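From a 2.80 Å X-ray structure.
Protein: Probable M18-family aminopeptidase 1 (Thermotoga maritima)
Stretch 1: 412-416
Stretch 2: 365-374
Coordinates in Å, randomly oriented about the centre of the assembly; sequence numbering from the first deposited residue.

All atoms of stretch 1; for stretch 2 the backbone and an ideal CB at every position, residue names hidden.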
# COMPACT_ATOMS: atom_id res chain seq x y z
N SER A 412 -31.45 12.58 40.94
CA SER A 412 -31.12 11.61 41.97
C SER A 412 -29.80 10.89 41.71
O SER A 412 -29.35 10.81 40.57
CB SER A 412 -32.25 10.58 42.12
OG SER A 412 -32.60 10.02 40.87
N ASP A 413 -29.19 10.37 42.78
CA ASP A 413 -27.92 9.66 42.68
C ASP A 413 -28.11 8.24 42.17
O ASP A 413 -29.03 7.52 42.59
CB ASP A 413 -27.24 9.64 44.05
CG ASP A 413 -26.62 10.98 44.40
OD1 ASP A 413 -25.44 11.20 44.05
OD2 ASP A 413 -27.31 11.81 45.02
N VAL A 414 -27.24 7.83 41.25
CA VAL A 414 -27.31 6.51 40.64
C VAL A 414 -25.97 5.77 40.69
O VAL A 414 -24.92 6.38 40.87
CB VAL A 414 -27.73 6.63 39.18
CG1 VAL A 414 -28.17 5.27 38.65
CG2 VAL A 414 -28.84 7.66 39.06
N ILE A 415 -26.04 4.45 40.51
CA ILE A 415 -24.86 3.58 40.53
C ILE A 415 -25.16 2.30 39.76
O ILE A 415 -26.14 1.61 40.05
CB ILE A 415 -24.46 3.20 41.99
CG1 ILE A 415 -23.22 2.31 41.99
CG2 ILE A 415 -25.61 2.47 42.66
CD1 ILE A 415 -21.98 3.00 41.47
N ASP A 416 -24.33 1.98 38.78
CA ASP A 416 -24.51 0.76 37.99
C ASP A 416 -24.13 -0.44 38.84
O ASP A 416 -23.11 -0.43 39.53
CB ASP A 416 -23.64 0.80 36.74
CG ASP A 416 -23.94 2.00 35.86
OD1 ASP A 416 -23.27 3.05 36.02
OD2 ASP A 416 -24.85 1.89 35.02
N UNK A 365 -21.21 9.11 30.13
CA UNK A 365 -21.53 8.10 31.13
C UNK A 365 -21.72 8.69 32.51
O UNK A 365 -21.09 9.69 32.88
CB UNK A 365 -20.43 7.04 31.17
N UNK A 366 -22.61 8.07 33.28
CA UNK A 366 -22.84 8.52 34.63
C UNK A 366 -21.63 8.07 35.44
O UNK A 366 -21.06 7.02 35.16
CB UNK A 366 -24.15 7.97 35.20
N UNK A 367 -21.23 8.86 36.42
CA UNK A 367 -20.08 8.51 37.24
C UNK A 367 -20.39 8.70 38.72
O UNK A 367 -20.14 9.77 39.29
CB UNK A 367 -18.86 9.35 36.84
N UNK A 368 -20.94 7.65 39.34
CA UNK A 368 -21.31 7.66 40.75
C UNK A 368 -20.32 8.44 41.61
O UNK A 368 -19.12 8.17 41.59
CB UNK A 368 -21.42 6.22 41.27
N UNK A 369 -20.85 9.39 42.38
CA UNK A 369 -20.03 10.22 43.26
C UNK A 369 -19.48 9.35 44.39
O UNK A 369 -20.12 8.39 44.80
CB UNK A 369 -20.84 11.39 43.82
N UNK A 370 -18.31 9.70 44.89
CA UNK A 370 -17.70 8.94 45.96
C UNK A 370 -18.66 8.78 47.14
O UNK A 370 -18.79 7.69 47.71
CB UNK A 370 -16.40 9.62 46.41
N UNK A 371 -19.35 9.86 47.51
CA UNK A 371 -20.28 9.82 48.63
C UNK A 371 -21.32 8.71 48.47
O UNK A 371 -21.60 7.98 49.42
CB UNK A 371 -20.98 11.17 48.78
N UNK A 372 -21.88 8.58 47.27
CA UNK A 372 -22.88 7.56 47.03
C UNK A 372 -22.26 6.16 47.04
O UNK A 372 -22.85 5.22 47.57
CB UNK A 372 -23.59 7.82 45.70
N UNK A 373 -21.08 6.01 46.45
CA UNK A 373 -20.43 4.71 46.45
C UNK A 373 -20.16 4.34 47.91
O UNK A 373 -20.18 3.17 48.30
CB UNK A 373 -19.14 4.72 45.62
N UNK A 374 -19.90 5.36 48.73
CA UNK A 374 -19.65 5.15 50.15
C UNK A 374 -20.90 4.56 50.79
O UNK A 374 -20.84 3.53 51.46
CB UNK A 374 -19.25 6.46 50.84

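At position 365 the backbone is extended and the ideal CB has nothing of stretch 1 within 5.5 Å, so the visible atoms scarcely restrict the choice. The residue is Thr-365, whose branched CB suits the extended conformation.

Position 366 is different. Its CA-to-CB bond points toward stretch 1, yet the nearest atom, OD1 of Asp-416, lies 5.1 Å from the ideal CB. That gap calls for a side chain of moderate length, and because both carboxylate and backbone polar groups lie ahead, a polar one such as Asn, Gln, Ser or Thr is plausible; an acid would meet the charge of Asp-416. Asn-366, with chi1 in the t well, turns its amide toward Val-414. Asn-366 OD1 comes 3.6 Å from O of Val-414, but both are acceptors, so this is proximity and not a hydrogen bond; the 3.9 Å approach of Asn-366 OD1 to Val-414 CB is ordinary van der Waals packing.

Position 367 points away from stretch 1, which therefore sets no preference; it is Asp-367, its carboxylate hydrogen-bonded elsewhere in the structure.

At position 368 the chain comes close to Ile-415. The bond points toward stretch 1, and the ideal CB already sits 3.3 Å from CD1 of Ile-415 and 3.5 Å from O of Val-414. So tight a place favours Ala or Gly. Ala-368 has just the methyl that fits, its CB 3.3 Å from Ile-415 CD1 in an apolar contact.

Position 369 precedes the helix as its N-cap, where Ser, Thr, Asp or Asn are common. Its CA-to-CB bond points sideways, and the ideal CB is 4.6 Å from OD1 of Asp-413, so a side chain able to carry a donor or a positive charge would also suit. His-369, with chi1 m, brings its ring edge to the acid: CD2 lies 3.2 Å from Asp-413 OD1, near the ring plane. Polar linkage comes instead through a water, which accepts from His-369 N at 3.0 Å and donates to Asp-413 OD1 at 2.9 Å.

Helical positions 370 and 371 have no stretch 1 atom within 5.5 Å of their ideal CB, so many helix-compatible residues would serve. They are Ala-370 and Glu-371, the latter's end leading away.

Position 372 points toward stretch 1, with room beyond the ideal CB: OD1 of Asp-413 is 4.2 Å from it and O of Val-414 5.2 Å. A long apolar or aromatic side chain, such as Leu, Met or Phe, could reach along the backbone to Ile-415. Phe-372 does so. Asp-413 CB lies over one ring face, 3.9 Å from the centroid of the Phe-372 ring in a CH-pi contact, while O of Val-414 meets the ring edge at Phe-372 CD1, 3.4 Å away. Ile-415 CG2 packs 3.5 Å from Phe-372 CE1.

At position 373 the CA-to-CB bond points sideways, and the ideal CB lies 5.3 Å from Ile-415 CD1, inviting a modest aliphatic group. Val-373 brings CG2 to 4.4 Å from Ile-415 CD1.

Position 374 is out of reach and is Ala-374, a good helix former.

Stretch 2, residues 365-374: TNDAHAEFVA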
# COMPACT_ATOMS: atom_id res chain seq x y z
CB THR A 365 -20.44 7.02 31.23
OG1 THR A 365 -20.85 6.02 32.17
CG2 THR A 365 -19.13 7.63 31.72
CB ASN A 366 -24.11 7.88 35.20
CG ASN A 366 -24.28 8.14 36.67
OD1 ASN A 366 -24.24 7.21 37.48
ND2 ASN A 366 -24.44 9.41 37.04
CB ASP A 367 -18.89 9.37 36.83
CG ASP A 367 -17.61 8.95 37.51
OD1 ASP A 367 -16.54 9.53 37.19
OD2 ASP A 367 -17.67 8.04 38.37
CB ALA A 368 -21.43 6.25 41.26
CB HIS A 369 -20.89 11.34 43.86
CG HIS A 369 -21.57 12.19 42.84
ND1 HIS A 369 -20.88 12.96 41.92
CD2 HIS A 369 -22.88 12.43 42.61
CE1 HIS A 369 -21.73 13.63 41.18
NE2 HIS A 369 -22.96 13.33 41.57
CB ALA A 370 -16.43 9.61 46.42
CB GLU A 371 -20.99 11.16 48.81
CG GLU A 371 -20.68 12.20 47.74
CD GLU A 371 -19.29 12.79 47.88
OE1 GLU A 371 -19.03 13.51 48.87
OE2 GLU A 371 -18.45 12.54 46.99
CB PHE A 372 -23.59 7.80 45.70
CG PHE A 372 -24.81 6.96 45.52
CD1 PHE A 372 -25.09 6.35 44.30
CD2 PHE A 372 -25.70 6.78 46.57
CE1 PHE A 372 -26.23 5.57 44.13
CE2 PHE A 372 -26.85 6.00 46.42
CZ PHE A 372 -27.11 5.39 45.20
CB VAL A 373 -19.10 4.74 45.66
CG1 VAL A 373 -18.47 3.36 45.64
CG2 VAL A 373 -19.35 5.23 44.24
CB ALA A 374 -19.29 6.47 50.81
O HOH W 1 -23.80 9.49 42.38
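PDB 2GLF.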